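Local coordinates for protein Atg5 (Kluyveromyces marxianus, PDB 3VQI) that takes part in autophagic vesicle formation and cytoplasm-to-vacuole transport, and is required for selective autophagy of the nucleus, at residues C38-L43 with V56-D61; F50-V55 with L117-G122; E81-E86 with G90-L95. All coordinates share one frame; numbering follows the deposited sequence.

All three contacts belong to the UblA domain, where a five-stranded sheet carries helix 48-59 across one face in the ubiquitin-like manner. Contacts 1 and 2 share that helix: contact 1 sets its 56-59 part against the outermost strand 37-43, contact 2 its middle against strand 114-121 inside the sheet. They meet where I40 packs on V55 and Y51 OH bonds L43 N. Contact 1 is partly buried and mixes aliphatic packing with a sulfate held at its exposed side, whereas contact 2 is wholly aliphatic and buried. Contact 3, also buried, joins the turn after strand 81-82 to helix 89-96; W85 on L52 and V83 on L117 connect it to contact 2.

Contact 1: C38-L43 with V56-D61; sequences CHIVML and VRKLAD. With SO4 (sulfate ion), chain G.
Sulfate oxygen O1 is gripped twice by H39: ND1 donates to it at 2.7 Å with an N-H...O angle of 140°, and the backbone N adds a weak bond. The backbone N of H39 makes its better bond to the neighbouring sulfate oxygen O3, 2.9 Å long with an angle of 154°, so ring and main chain hold the anion together. The sulfur lies in the imidazole plane, at the ring's edge; with CG beside the backbone N (chi1 -46°), ND1 is brought to the side where the peptide N-H also points. The ion, probably from the crystallisation liquor, lies near C38 too, whose CA is 3.5 Å from O1.

Strand and helix themselves meet through carbon. C38 turns its CB into the angle between two helix side chains, 3.9 Å from CD of K58 and 4.0 Å from CD2 of L59. Small and weakly polar, cysteine fits this buried place between strand 37-43 and helix 48-59. K58 then runs on over I40, its CE 4.1 Å from CG2, the two chains passing at a slant. Lysine suits this exposed position because its methylenes cover the apolar residues while the chain bends at chi4. L59, turned inward, also packs on V22 of the next strand. Cohesion here is therefore aliphatic, and K58 NZ, though not bonded to the sulfate, probably adds favourable positive potential around it.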
ATOM      1  N   CYS A  38       6.567  20.104  -3.408  1.00 65.32           N
ATOM      2  CA  CYS A  38       6.971  19.786  -2.048  1.00 64.97           C
ATOM      3  C   CYS A  38       7.426  18.338  -2.073  1.00 64.88           C
ATOM      4  O   CYS A  38       6.800  17.495  -2.706  1.00 65.41           O
ATOM      5  CB  CYS A  38       5.818  19.983  -1.053  1.00 64.22           C
ATOM      6  SG  CYS A  38       4.542  18.713  -1.037  1.00 63.93           S
ATOM      7  N   HIS A  39       8.544  18.056  -1.421  1.00 65.78           N
ATOM      8  CA  HIS A  39       9.062  16.699  -1.385  1.00 65.51           C
ATOM      9  C   HIS A  39       8.841  16.153   0.008  1.00 63.47           C
ATOM     10  O   HIS A  39       9.119  16.818   1.001  1.00 62.66           O
ATOM     11  CB  HIS A  39      10.554  16.683  -1.724  1.00 68.58           C
ATOM     12  CG  HIS A  39      10.902  17.523  -2.910  1.00 73.66           C
ATOM     13  ND1 HIS A  39      10.966  18.900  -2.850  1.00 75.82           N
ATOM     14  CD2 HIS A  39      11.141  17.191  -4.201  1.00 75.45           C
ATOM     15  CE1 HIS A  39      11.228  19.380  -4.053  1.00 77.33           C
ATOM     16  NE2 HIS A  39      11.338  18.365  -4.892  1.00 77.64           N
ATOM     17  N   ILE A  40       8.317  14.942   0.082  1.00 61.05           N
ATOM     18  CA  ILE A  40       8.083  14.338   1.368  1.00 59.61           C
ATOM     19  C   ILE A  40       8.497  12.894   1.302  1.00 58.54           C
ATOM     20  O   ILE A  40       8.346  12.245   0.268  1.00 58.80           O
ATOM     21  CB  ILE A  40       6.618  14.438   1.753  1.00 59.67           C
ATOM     22  CG1 ILE A  40       5.770  13.672   0.754  1.00 60.33           C
ATOM     23  CG2 ILE A  40       6.193  15.900   1.760  1.00 61.40           C
ATOM     24  CD1 ILE A  40       4.298  13.786   1.045  1.00 65.09           C
ATOM     25  N   VAL A  41       9.058  12.398   2.394  1.00 56.69           N
ATOM     26  CA  VAL A  41       9.464  11.010   2.431  1.00 55.78           C
ATOM     27  C   VAL A  41       8.234  10.260   2.917  1.00 54.88           C
ATOM     28  O   VAL A  41       7.599  10.681   3.886  1.00 56.16           O
ATOM     29  CB  VAL A  41      10.646  10.799   3.404  1.00 56.34           C
ATOM     30  CG1 VAL A  41      11.072   9.337   3.400  1.00 57.27           C
ATOM     31  CG2 VAL A  41      11.819  11.673   2.992  1.00 55.00           C
ATOM     32  N   MET A  42       7.867   9.184   2.223  1.00 51.85           N
ATOM     33  CA  MET A  42       6.705   8.389   2.612  1.00 50.21           C
ATOM     34  C   MET A  42       7.124   6.981   3.000  1.00 51.42           C
ATOM     35  O   MET A  42       8.069   6.416   2.437  1.00 51.32           O
ATOM     36  CB  MET A  42       5.701   8.282   1.468  1.00 49.42           C
ATOM     37  CG  MET A  42       4.963   9.557   1.127  1.00 48.60           C
ATOM     38  SD  MET A  42       3.792   9.250  -0.198  1.00 47.74           S
ATOM     39  CE  MET A  42       3.180  10.931  -0.501  1.00 47.05           C
ATOM     40  N   LEU A  43       6.426   6.412   3.972  1.00 49.80           N
ATOM     41  CA  LEU A  43       6.738   5.063   4.380  1.00 47.85           C
ATOM     42  C   LEU A  43       6.150   4.123   3.339  1.00 47.78           C
ATOM     43  O   LEU A  43       5.035   4.330   2.877  1.00 46.99           O
ATOM     44  CB  LEU A  43       6.145   4.792   5.753  1.00 46.80           C
ATOM     45  CG  LEU A  43       6.885   5.539   6.863  1.00 47.17           C
ATOM     46  CD1 LEU A  43       6.100   5.445   8.156  1.00 44.52           C
ATOM     47  CD2 LEU A  43       8.284   4.957   7.021  1.00 42.53           C
ATOM     48  N   VAL A  56      -1.881  18.779   1.071  1.00 47.76           N
ATOM     49  CA  VAL A  56      -2.815  19.847   0.784  1.00 49.39           C
ATOM     50  C   VAL A  56      -2.388  21.118   1.513  1.00 51.40           C
ATOM     51  O   VAL A  56      -2.351  22.189   0.920  1.00 51.98           O
ATOM     52  CB  VAL A  56      -4.239  19.457   1.185  1.00 48.87           C
ATOM     53  CG1 VAL A  56      -5.125  20.686   1.216  1.00 46.77           C
ATOM     54  CG2 VAL A  56      -4.787  18.435   0.184  1.00 49.41           C
ATOM     55  N   ARG A  57      -2.050  20.990   2.793  1.00 53.86           N
ATOM     56  CA  ARG A  57      -1.618  22.127   3.607  1.00 54.01           C
ATOM     57  C   ARG A  57      -0.426  22.844   2.965  1.00 52.82           C
ATOM     58  O   ARG A  57      -0.472  24.042   2.708  1.00 52.19           O
ATOM     59  CB  ARG A  57      -1.210  21.651   5.013  1.00 56.66           C
ATOM     60  CG  ARG A  57      -1.014  22.772   6.064  1.00 58.87           C
ATOM     61  CD  ARG A  57       0.118  22.494   7.092  1.00 60.28           C
ATOM     62  NE  ARG A  57       0.330  21.079   7.434  1.00 61.60           N
ATOM     63  CZ  ARG A  57      -0.610  20.250   7.886  1.00 61.65           C
ATOM     64  NH1 ARG A  57      -1.851  20.673   8.059  1.00 65.12           N
ATOM     65  NH2 ARG A  57      -0.309  18.992   8.169  1.00 62.22           N
ATOM     66  N   LYS A  58       0.642  22.103   2.703  1.00 52.29           N
ATOM     67  CA  LYS A  58       1.837  22.702   2.130  1.00 53.53           C
ATOM     68  C   LYS A  58       1.627  23.436   0.818  1.00 54.83           C
ATOM     69  O   LYS A  58       2.378  24.364   0.505  1.00 55.82           O
ATOM     70  CB  LYS A  58       2.921  21.654   1.902  1.00 53.62           C
ATOM     71  CG  LYS A  58       3.590  21.120   3.142  1.00 55.31           C
ATOM     72  CD  LYS A  58       4.875  20.390   2.755  1.00 57.36           C
ATOM     73  CE  LYS A  58       5.288  19.354   3.794  1.00 58.97           C
ATOM     74  NZ  LYS A  58       6.427  19.794   4.648  1.00 59.44           N
ATOM     75  N   LEU A  59       0.619  23.031   0.049  1.00 54.67           N
ATOM     76  CA  LEU A  59       0.376  23.647  -1.253  1.00 52.77           C
ATOM     77  C   LEU A  59      -0.921  24.430  -1.344  1.00 53.85           C
ATOM     78  O   LEU A  59      -1.269  24.907  -2.419  1.00 56.24           O
ATOM     79  CB  LEU A  59       0.399  22.571  -2.350  1.00 49.77           C
ATOM     80  CG  LEU A  59       1.574  21.585  -2.297  1.00 49.06           C
ATOM     81  CD1 LEU A  59       1.433  20.534  -3.390  1.00 46.33           C
ATOM     82  CD2 LEU A  59       2.895  22.338  -2.442  1.00 47.36           C
ATOM     83  N   ALA A  60      -1.631  24.574  -0.229  1.00 54.57           N
ATOM     84  CA  ALA A  60      -2.896  25.308  -0.228  1.00 56.51           C
ATOM     85  C   ALA A  60      -2.770  26.687  -0.879  1.00 58.90           C
ATOM     86  O   ALA A  60      -3.732  27.201  -1.453  1.00 58.59           O
ATOM     87  CB  ALA A  60      -3.413  25.459   1.186  1.00 54.19           C
ATOM     88  N   ASP A  61      -1.582  27.273  -0.788  1.00 60.73           N
ATOM     89  CA  ASP A  61      -1.320  28.595  -1.348  1.00 63.83           C
ATOM     90  C   ASP A  61      -1.339  28.644  -2.865  1.00 64.34           C
ATOM     91  O   ASP A  61      -1.721  29.654  -3.456  1.00 62.96           O
ATOM     92  CB  ASP A  61       0.039  29.106  -0.865  1.00 66.19           C
ATOM     93  CG  ASP A  61      -0.077  30.031   0.321  1.00 69.35           C
ATOM     94  OD1 ASP A  61      -1.174  30.075   0.930  1.00 70.36           O
ATOM     95  OD2 ASP A  61       0.931  30.709   0.645  1.00 70.85           O
TER
HETATM   96  S   SO4 G 302       9.970  21.213  -0.019  1.00114.82           S
HETATM   97  O1  SO4 G 302      10.116  21.086  -1.481  1.00114.66           O
HETATM   98  O2  SO4 G 302       9.084  22.351   0.300  1.00113.89           O
HETATM   99  O3  SO4 G 302       9.385  19.978   0.539  1.00114.43           O
HETATM  100  O4  SO4 G 302      11.305  21.434   0.568  1.00115.24           O

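Contact 2: F50-V55 with L117-G122; sequences FYLPTV and LQLCHG
L119 projects from strand 114-121 with its two methyls divided between successive turns of helix 48-59. CD2 of L119 packs on CG1 of V55 at 3.8 Å, and its CD1 on CD2 of L52 at 4.0 Å. A chi1 of 170° sets CG opposite the backbone N, which stands the leucine up from the strand and spreads its fork against the face of the helix turned to the sheet. V55 is directed toward the strand, and the two side chains pass in opposite directions, so the valine branch lies beside the leucine's end. L52 instead comes from the flank and meets L119 nearly at a right angle.

The residue types match these places: the compact, beta-branched valine suits the close approach where its CB already faces the strand, and the longer leucine reaches in from the flank. P53, lying between them, has no N-H to give to the preceding turn, and the helix kinks there; V55 N resumes the pattern with a 3.0 Å bond to Y51 O. W74 touches both leucines, while V20 lies against V55 and L119, helping to form the core between helix and sheet. The contact thus rests on dispersion and the exclusion of water, with the polar main chain of L119 paired to V21 and S23 within the sheet.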
ATOM      1  N   PHE A  50      -2.599   8.874   4.175  1.00 42.41           N
ATOM      2  CA  PHE A  50      -2.078   9.425   5.424  1.00 43.00           C
ATOM      3  C   PHE A  50      -1.386  10.744   5.126  1.00 44.68           C
ATOM      4  O   PHE A  50      -1.291  11.617   5.991  1.00 45.26           O
ATOM      5  CB  PHE A  50      -1.036   8.510   6.093  1.00 42.41           C
ATOM      6  CG  PHE A  50      -1.577   7.218   6.652  1.00 39.65           C
ATOM      7  CD1 PHE A  50      -2.909   7.081   7.002  1.00 42.28           C
ATOM      8  CD2 PHE A  50      -0.715   6.150   6.879  1.00 41.99           C
ATOM      9  CE1 PHE A  50      -3.381   5.889   7.587  1.00 45.04           C
ATOM     10  CE2 PHE A  50      -1.165   4.952   7.466  1.00 42.76           C
ATOM     11  CZ  PHE A  50      -2.500   4.821   7.817  1.00 43.91           C
ATOM     12  N   TYR A  51      -0.895  10.891   3.897  1.00 46.01           N
ATOM     13  CA  TYR A  51      -0.161  12.100   3.524  1.00 47.45           C
ATOM     14  C   TYR A  51      -0.992  13.207   2.879  1.00 49.23           C
ATOM     15  O   TYR A  51      -0.523  14.342   2.766  1.00 49.40           O
ATOM     16  CB  TYR A  51       1.000  11.724   2.601  1.00 45.85           C
ATOM     17  CG  TYR A  51       1.963  10.751   3.222  1.00 45.21           C
ATOM     18  CD1 TYR A  51       2.968  11.187   4.080  1.00 45.29           C
ATOM     19  CD2 TYR A  51       1.834   9.380   3.004  1.00 46.58           C
ATOM     20  CE1 TYR A  51       3.825  10.280   4.714  1.00 43.78           C
ATOM     21  CE2 TYR A  51       2.684   8.459   3.632  1.00 45.01           C
ATOM     22  CZ  TYR A  51       3.679   8.918   4.488  1.00 45.94           C
ATOM     23  OH  TYR A  51       4.529   8.018   5.104  1.00 45.97           O
ATOM     24  N   LEU A  52      -2.218  12.880   2.476  1.00 51.10           N
ATOM     25  CA  LEU A  52      -3.112  13.832   1.821  1.00 52.67           C
ATOM     26  C   LEU A  52      -3.220  15.222   2.454  1.00 52.48           C
ATOM     27  O   LEU A  52      -2.860  16.207   1.821  1.00 54.42           O
ATOM     28  CB  LEU A  52      -4.513  13.232   1.678  1.00 53.79           C
ATOM     29  CG  LEU A  52      -5.157  13.328   0.292  1.00 55.60           C
ATOM     30  CD1 LEU A  52      -6.666  13.197   0.424  1.00 55.36           C
ATOM     31  CD2 LEU A  52      -4.804  14.647  -0.349  1.00 54.21           C
ATOM     32  N   PRO A  53      -3.726  15.330   3.695  1.00 53.01           N
ATOM     33  CA  PRO A  53      -3.837  16.662   4.311  1.00 53.24           C
ATOM     34  C   PRO A  53      -2.549  17.464   4.456  1.00 53.01           C
ATOM     35  O   PRO A  53      -2.558  18.691   4.388  1.00 53.86           O
ATOM     36  CB  PRO A  53      -4.499  16.376   5.665  1.00 54.36           C
ATOM     37  CG  PRO A  53      -4.260  14.916   5.894  1.00 55.22           C
ATOM     38  CD  PRO A  53      -4.402  14.323   4.528  1.00 53.73           C
ATOM     39  N   THR A  54      -1.442  16.772   4.675  1.00 53.49           N
ATOM     40  CA  THR A  54      -0.155  17.435   4.822  1.00 51.63           C
ATOM     41  C   THR A  54       0.190  18.063   3.482  1.00 50.70           C
ATOM     42  O   THR A  54       0.589  19.225   3.408  1.00 50.93           O
ATOM     43  CB  THR A  54       0.940  16.424   5.186  1.00 52.51           C
ATOM     44  OG1 THR A  54       0.490  15.620   6.281  1.00 51.06           O
ATOM     45  CG2 THR A  54       2.238  17.133   5.552  1.00 50.91           C
ATOM     46  N   VAL A  55       0.034  17.280   2.420  1.00 48.39           N
ATOM     47  CA  VAL A  55       0.325  17.764   1.078  1.00 46.46           C
ATOM     48  C   VAL A  55      -0.608  18.914   0.729  1.00 46.87           C
ATOM     49  O   VAL A  55      -0.181  19.931   0.183  1.00 46.60           O
ATOM     50  CB  VAL A  55       0.211  16.623   0.069  1.00 45.60           C
ATOM     51  CG1 VAL A  55       0.149  17.146  -1.350  1.00 46.77           C
ATOM     52  CG2 VAL A  55       1.414  15.741   0.219  1.00 45.30           C
ATOM     53  N   LEU A 117       4.069  12.776  -8.265  1.00 52.21           N
ATOM     54  CA  LEU A 117       2.617  12.640  -8.263  1.00 50.05           C
ATOM     55  C   LEU A 117       1.989  14.014  -8.394  1.00 49.63           C
ATOM     56  O   LEU A 117       2.563  15.009  -7.940  1.00 50.40           O
ATOM     57  CB  LEU A 117       2.138  12.017  -6.942  1.00 47.56           C
ATOM     58  CG  LEU A 117       2.651  10.605  -6.632  1.00 46.98           C
ATOM     59  CD1 LEU A 117       2.111  10.141  -5.282  1.00 46.80           C
ATOM     60  CD2 LEU A 117       2.221   9.655  -7.738  1.00 41.13           C
ATOM     61  N   GLN A 118       0.821  14.090  -9.020  1.00 47.40           N
ATOM     62  CA  GLN A 118       0.172  15.386  -9.104  1.00 47.60           C
ATOM     63  C   GLN A 118      -0.958  15.355  -8.072  1.00 46.10           C
ATOM     64  O   GLN A 118      -1.571  14.313  -7.837  1.00 46.16           O
ATOM     65  CB  GLN A 118      -0.403  15.679 -10.508  1.00 47.10           C
ATOM     66  CG  GLN A 118       0.241  14.964 -11.708  1.00 49.93           C
ATOM     67  CD  GLN A 118       1.759  15.022 -11.742  1.00 50.22           C
ATOM     68  OE1 GLN A 118       2.362  16.084 -11.563  1.00 53.39           O
ATOM     69  NE2 GLN A 118       2.387  13.869 -11.989  1.00 48.36           N
ATOM     70  N   LEU A 119      -1.213  16.487  -7.433  1.00 45.02           N
ATOM     71  CA  LEU A 119      -2.287  16.562  -6.458  1.00 43.17           C
ATOM     72  C   LEU A 119      -3.450  17.158  -7.236  1.00 43.05           C
ATOM     73  O   LEU A 119      -3.341  18.256  -7.773  1.00 45.23           O
ATOM     74  CB  LEU A 119      -1.882  17.462  -5.274  1.00 39.58           C
ATOM     75  CG  LEU A 119      -3.007  17.821  -4.294  1.00 38.63           C
ATOM     76  CD1 LEU A 119      -3.407  16.575  -3.518  1.00 37.72           C
ATOM     77  CD2 LEU A 119      -2.553  18.920  -3.356  1.00 35.92           C
ATOM     78  N   CYS A 120      -4.555  16.431  -7.307  1.00 42.17           N
ATOM     79  CA  CYS A 120      -5.711  16.890  -8.054  1.00 42.45           C
ATOM     80  C   CYS A 120      -6.955  17.042  -7.188  1.00 43.61           C
ATOM     81  O   CYS A 120      -7.052  16.440  -6.123  1.00 45.30           O
ATOM     82  CB  CYS A 120      -6.008  15.899  -9.180  1.00 43.44           C
ATOM     83  SG  CYS A 120      -4.547  15.270 -10.025  1.00 45.03           S
ATOM     84  N   HIS A 121      -7.905  17.841  -7.664  1.00 43.42           N
ATOM     85  CA  HIS A 121      -9.167  18.062  -6.959  1.00 44.98           C
ATOM     86  C   HIS A 121     -10.249  18.266  -7.999  1.00 44.32           C
ATOM     87  O   HIS A 121     -10.034  18.973  -8.976  1.00 47.14           O
ATOM     88  CB  HIS A 121      -9.097  19.309  -6.079  1.00 46.31           C
ATOM     89  CG  HIS A 121     -10.372  19.603  -5.349  1.00 48.20           C
ATOM     90  ND1 HIS A 121     -10.599  19.199  -4.050  1.00 49.99           N
ATOM     91  CD2 HIS A 121     -11.499  20.237  -5.747  1.00 49.25           C
ATOM     92  CE1 HIS A 121     -11.811  19.574  -3.679  1.00 50.05           C
ATOM     93  NE2 HIS A 121     -12.377  20.205  -4.691  1.00 49.35           N
ATOM     94  N   GLY A 122     -11.407  17.654  -7.801  1.00 42.93           N
ATOM     95  CA  GLY A 122     -12.479  17.810  -8.766  1.00 45.26           C
ATOM     96  C   GLY A 122     -13.828  17.367  -8.239  1.00 46.24           C
ATOM     97  O   GLY A 122     -13.904  16.709  -7.210  1.00 48.36           O
TER

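Contact 3: E81-E86 with G90-L95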
ATOM      1  N   GLU A  81      -2.870   9.443 -14.516  1.00 48.31           N
ATOM      2  CA  GLU A  81      -3.785   8.384 -14.101  1.00 47.42           C
ATOM      3  C   GLU A  81      -4.005   8.375 -12.581  1.00 45.24           C
ATOM      4  O   GLU A  81      -3.055   8.483 -11.796  1.00 43.57           O
ATOM      5  CB  GLU A  81      -3.244   7.036 -14.553  1.00 48.92           C
ATOM      6  CG  GLU A  81      -3.120   6.893 -16.058  1.00 56.46           C
ATOM      7  CD  GLU A  81      -4.470   6.762 -16.748  1.00 60.94           C
ATOM      8  OE1 GLU A  81      -5.304   5.941 -16.284  1.00 62.39           O
ATOM      9  OE2 GLU A  81      -4.693   7.473 -17.756  1.00 63.28           O
ATOM     10  N   GLY A  82      -5.263   8.262 -12.169  1.00 42.73           N
ATOM     11  CA  GLY A  82      -5.555   8.225 -10.747  1.00 43.36           C
ATOM     12  C   GLY A  82      -4.828   7.092 -10.034  1.00 40.68           C
ATOM     13  O   GLY A  82      -4.799   5.964 -10.514  1.00 41.42           O
ATOM     14  N   VAL A  83      -4.218   7.387  -8.896  1.00 40.34           N
ATOM     15  CA  VAL A  83      -3.520   6.352  -8.148  1.00 42.46           C
ATOM     16  C   VAL A  83      -4.511   5.635  -7.244  1.00 42.95           C
ATOM     17  O   VAL A  83      -5.256   6.276  -6.512  1.00 43.77           O
ATOM     18  CB  VAL A  83      -2.403   6.937  -7.277  1.00 43.43           C
ATOM     19  CG1 VAL A  83      -1.780   5.830  -6.426  1.00 44.17           C
ATOM     20  CG2 VAL A  83      -1.340   7.575  -8.161  1.00 41.07           C
ATOM     21  N   PRO A  84      -4.541   4.292  -7.301  1.00 43.77           N
ATOM     22  CA  PRO A  84      -5.423   3.425  -6.511  1.00 44.56           C
ATOM     23  C   PRO A  84      -4.864   3.422  -5.117  1.00 46.83           C
ATOM     24  O   PRO A  84      -4.232   2.436  -4.719  1.00 47.86           O
ATOM     25  CB  PRO A  84      -5.244   2.042  -7.149  1.00 44.82           C
ATOM     26  CG  PRO A  84      -4.569   2.308  -8.472  1.00 46.60           C
ATOM     27  CD  PRO A  84      -3.673   3.483  -8.166  1.00 46.65           C
ATOM     28  N   TRP A  85      -5.088   4.507  -4.379  1.00 45.78           N
ATOM     29  CA  TRP A  85      -4.529   4.619  -3.044  1.00 47.36           C
ATOM     30  C   TRP A  85      -4.925   3.659  -1.908  1.00 46.04           C
ATOM     31  O   TRP A  85      -4.405   3.786  -0.800  1.00 45.22           O
ATOM     32  CB  TRP A  85      -4.649   6.058  -2.557  1.00 48.69           C
ATOM     33  CG  TRP A  85      -5.979   6.674  -2.675  1.00 47.93           C
ATOM     34  CD1 TRP A  85      -7.140   6.087  -3.077  1.00 49.70           C
ATOM     35  CD2 TRP A  85      -6.286   8.038  -2.401  1.00 49.49           C
ATOM     36  NE1 TRP A  85      -8.162   7.009  -3.074  1.00 49.19           N
ATOM     37  CE2 TRP A  85      -7.663   8.216  -2.662  1.00 49.22           C
ATOM     38  CE3 TRP A  85      -5.528   9.132  -1.956  1.00 48.97           C
ATOM     39  CZ2 TRP A  85      -8.297   9.444  -2.496  1.00 49.21           C
ATOM     40  CZ3 TRP A  85      -6.158  10.354  -1.790  1.00 50.76           C
ATOM     41  CH2 TRP A  85      -7.531  10.500  -2.061  1.00 51.03           C
ATOM     42  N   GLU A  86      -5.811   2.706  -2.171  1.00 44.91           N
ATOM     43  CA  GLU A  86      -6.182   1.736  -1.150  1.00 47.08           C
ATOM     44  C   GLU A  86      -5.103   0.650  -1.026  1.00 48.41           C
ATOM     45  O   GLU A  86      -5.284  -0.344  -0.322  1.00 50.48           O
ATOM     46  CB  GLU A  86      -7.547   1.078  -1.449  1.00 48.10           C
ATOM     47  CG  GLU A  86      -7.602   0.186  -2.671  1.00 48.86           C
ATOM     48  CD  GLU A  86      -7.861   0.950  -3.962  1.00 51.56           C
ATOM     49  OE1 GLU A  86      -8.191   0.290  -4.974  1.00 52.34           O
ATOM     50  OE2 GLU A  86      -7.736   2.198  -3.969  1.00 50.78           O
ATOM     51  N   GLY A  90       4.385   1.807  -0.984  1.00 44.06           N
ATOM     52  CA  GLY A  90       5.451   1.019  -1.568  1.00 46.10           C
ATOM     53  C   GLY A  90       4.992   0.138  -2.709  1.00 45.84           C
ATOM     54  O   GLY A  90       5.684  -0.003  -3.725  1.00 46.09           O
ATOM     55  N   VAL A  91       3.821  -0.460  -2.538  1.00 43.86           N
ATOM     56  CA  VAL A  91       3.256  -1.333  -3.549  1.00 43.16           C
ATOM     57  C   VAL A  91       2.962  -0.544  -4.825  1.00 43.97           C
ATOM     58  O   VAL A  91       3.254  -1.002  -5.926  1.00 45.50           O
ATOM     59  CB  VAL A  91       1.968  -1.982  -3.022  1.00 42.84           C
ATOM     60  CG1 VAL A  91       1.294  -2.805  -4.120  1.00 44.48           C
ATOM     61  CG2 VAL A  91       2.298  -2.854  -1.841  1.00 43.24           C
ATOM     62  N   LEU A  92       2.404   0.652  -4.670  1.00 43.16           N
ATOM     63  CA  LEU A  92       2.063   1.487  -5.808  1.00 43.13           C
ATOM     64  C   LEU A  92       3.331   1.978  -6.474  1.00 45.14           C
ATOM     65  O   LEU A  92       3.435   2.001  -7.700  1.00 43.09           O
ATOM     66  CB  LEU A  92       1.197   2.660  -5.343  1.00 42.10           C
ATOM     67  CG  LEU A  92      -0.130   2.174  -4.750  1.00 42.60           C
ATOM     68  CD1 LEU A  92      -0.835   3.291  -3.978  1.00 41.90           C
ATOM     69  CD2 LEU A  92      -1.001   1.634  -5.885  1.00 37.64           C
ATOM     70  N   PHE A  93       4.299   2.366  -5.653  1.00 47.72           N
ATOM     71  CA  PHE A  93       5.585   2.834  -6.157  1.00 49.92           C
ATOM     72  C   PHE A  93       6.214   1.732  -7.022  1.00 51.51           C
ATOM     73  O   PHE A  93       6.675   1.983  -8.138  1.00 53.53           O
ATOM     74  CB  PHE A  93       6.519   3.154  -4.992  1.00 49.28           C
ATOM     75  CG  PHE A  93       7.880   3.603  -5.416  1.00 50.70           C
ATOM     76  CD1 PHE A  93       8.103   4.919  -5.804  1.00 52.34           C
ATOM     77  CD2 PHE A  93       8.940   2.704  -5.452  1.00 53.33           C
ATOM     78  CE1 PHE A  93       9.364   5.341  -6.223  1.00 53.41           C
ATOM     79  CE2 PHE A  93      10.208   3.112  -5.868  1.00 54.82           C
ATOM     80  CZ  PHE A  93      10.421   4.434  -6.256  1.00 54.87           C
ATOM     81  N   ASP A  94       6.235   0.512  -6.494  1.00 50.60           N
ATOM     82  CA  ASP A  94       6.805  -0.614  -7.216  1.00 50.97           C
ATOM     83  C   ASP A  94       6.073  -0.861  -8.526  1.00 49.87           C
ATOM     84  O   ASP A  94       6.675  -1.227  -9.518  1.00 48.63           O
ATOM     85  CB  ASP A  94       6.732  -1.893  -6.370  1.00 51.31           C
ATOM     86  CG  ASP A  94       7.700  -1.885  -5.200  1.00 51.36           C
ATOM     87  OD1 ASP A  94       8.565  -0.986  -5.143  1.00 53.04           O
ATOM     88  OD2 ASP A  94       7.601  -2.789  -4.344  1.00 51.13           O
ATOM     89  N   LEU A  95       4.767  -0.644  -8.512  1.00 50.03           N
ATOM     90  CA  LEU A  95       3.928  -0.889  -9.670  1.00 48.98           C
ATOM     91  C   LEU A  95       3.922   0.179 -10.761  1.00 49.67           C
ATOM     92  O   LEU A  95       3.903  -0.156 -11.944  1.00 49.15           O
ATOM     93  CB  LEU A  95       2.488  -1.118  -9.203  1.00 47.51           C
ATOM     94  CG  LEU A  95       1.396  -1.225 -10.275  1.00 48.79           C
ATOM     95  CD1 LEU A  95       1.481  -2.580 -10.934  1.00 48.83           C
ATOM     96  CD2 LEU A  95       0.020  -1.047  -9.649  1.00 49.45           C
TER
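An inverse gamma turn centred on P84 gives the ubiquitin-like UblA domain a sharp corner after strand 81-82, and L92 of helix 89-96 packs into it. The turn is closed by a weak bond of 2.8 Å from W85 N to V83 O, and proline, its ring already limiting phi, suits the central position.

L92 carries nearly the whole contact. Its methyls straddle the carbonyl oxygen of P84, with CD2 at 3.5 Å and CD1 at 3.6 Å from O. CD1 also meets CG1 of V83 at 3.7 Å, the two side chains crossing at a slant, and it lies 4.0 Å from CA of W85. On the other branch, CD2 of L92 is 4.0 Å from CD of P84, where leucine and proline ring slide past one another in opposite senses. CG of L92 lies beside the backbone N (chi1 -63°), which directs the fork from the helix toward the turn. V83 presents CG1, anti to its own N, to meet it. Cutting L92 back to an alanine is likely to leave V83 CG1 and the proline ring without their aliphatic partner and to open a gap between turn and helix.

The CB of W85 points away from the helix, and its NE1 donates to L130 O; a bound EPE buffer molecule, probably from the crystallisation liquor, is hydrogen-bonded to W85 O. L48, at the start of helix 48-59, touches V83, W85 and L92, while the indole also touches L52. From other sides of helix 89-96, V91 and L95 pack on strands 202-205 and 269-272, placing the helix between the 83-85 turn with helix 48-59 and the strands of the UblB domain.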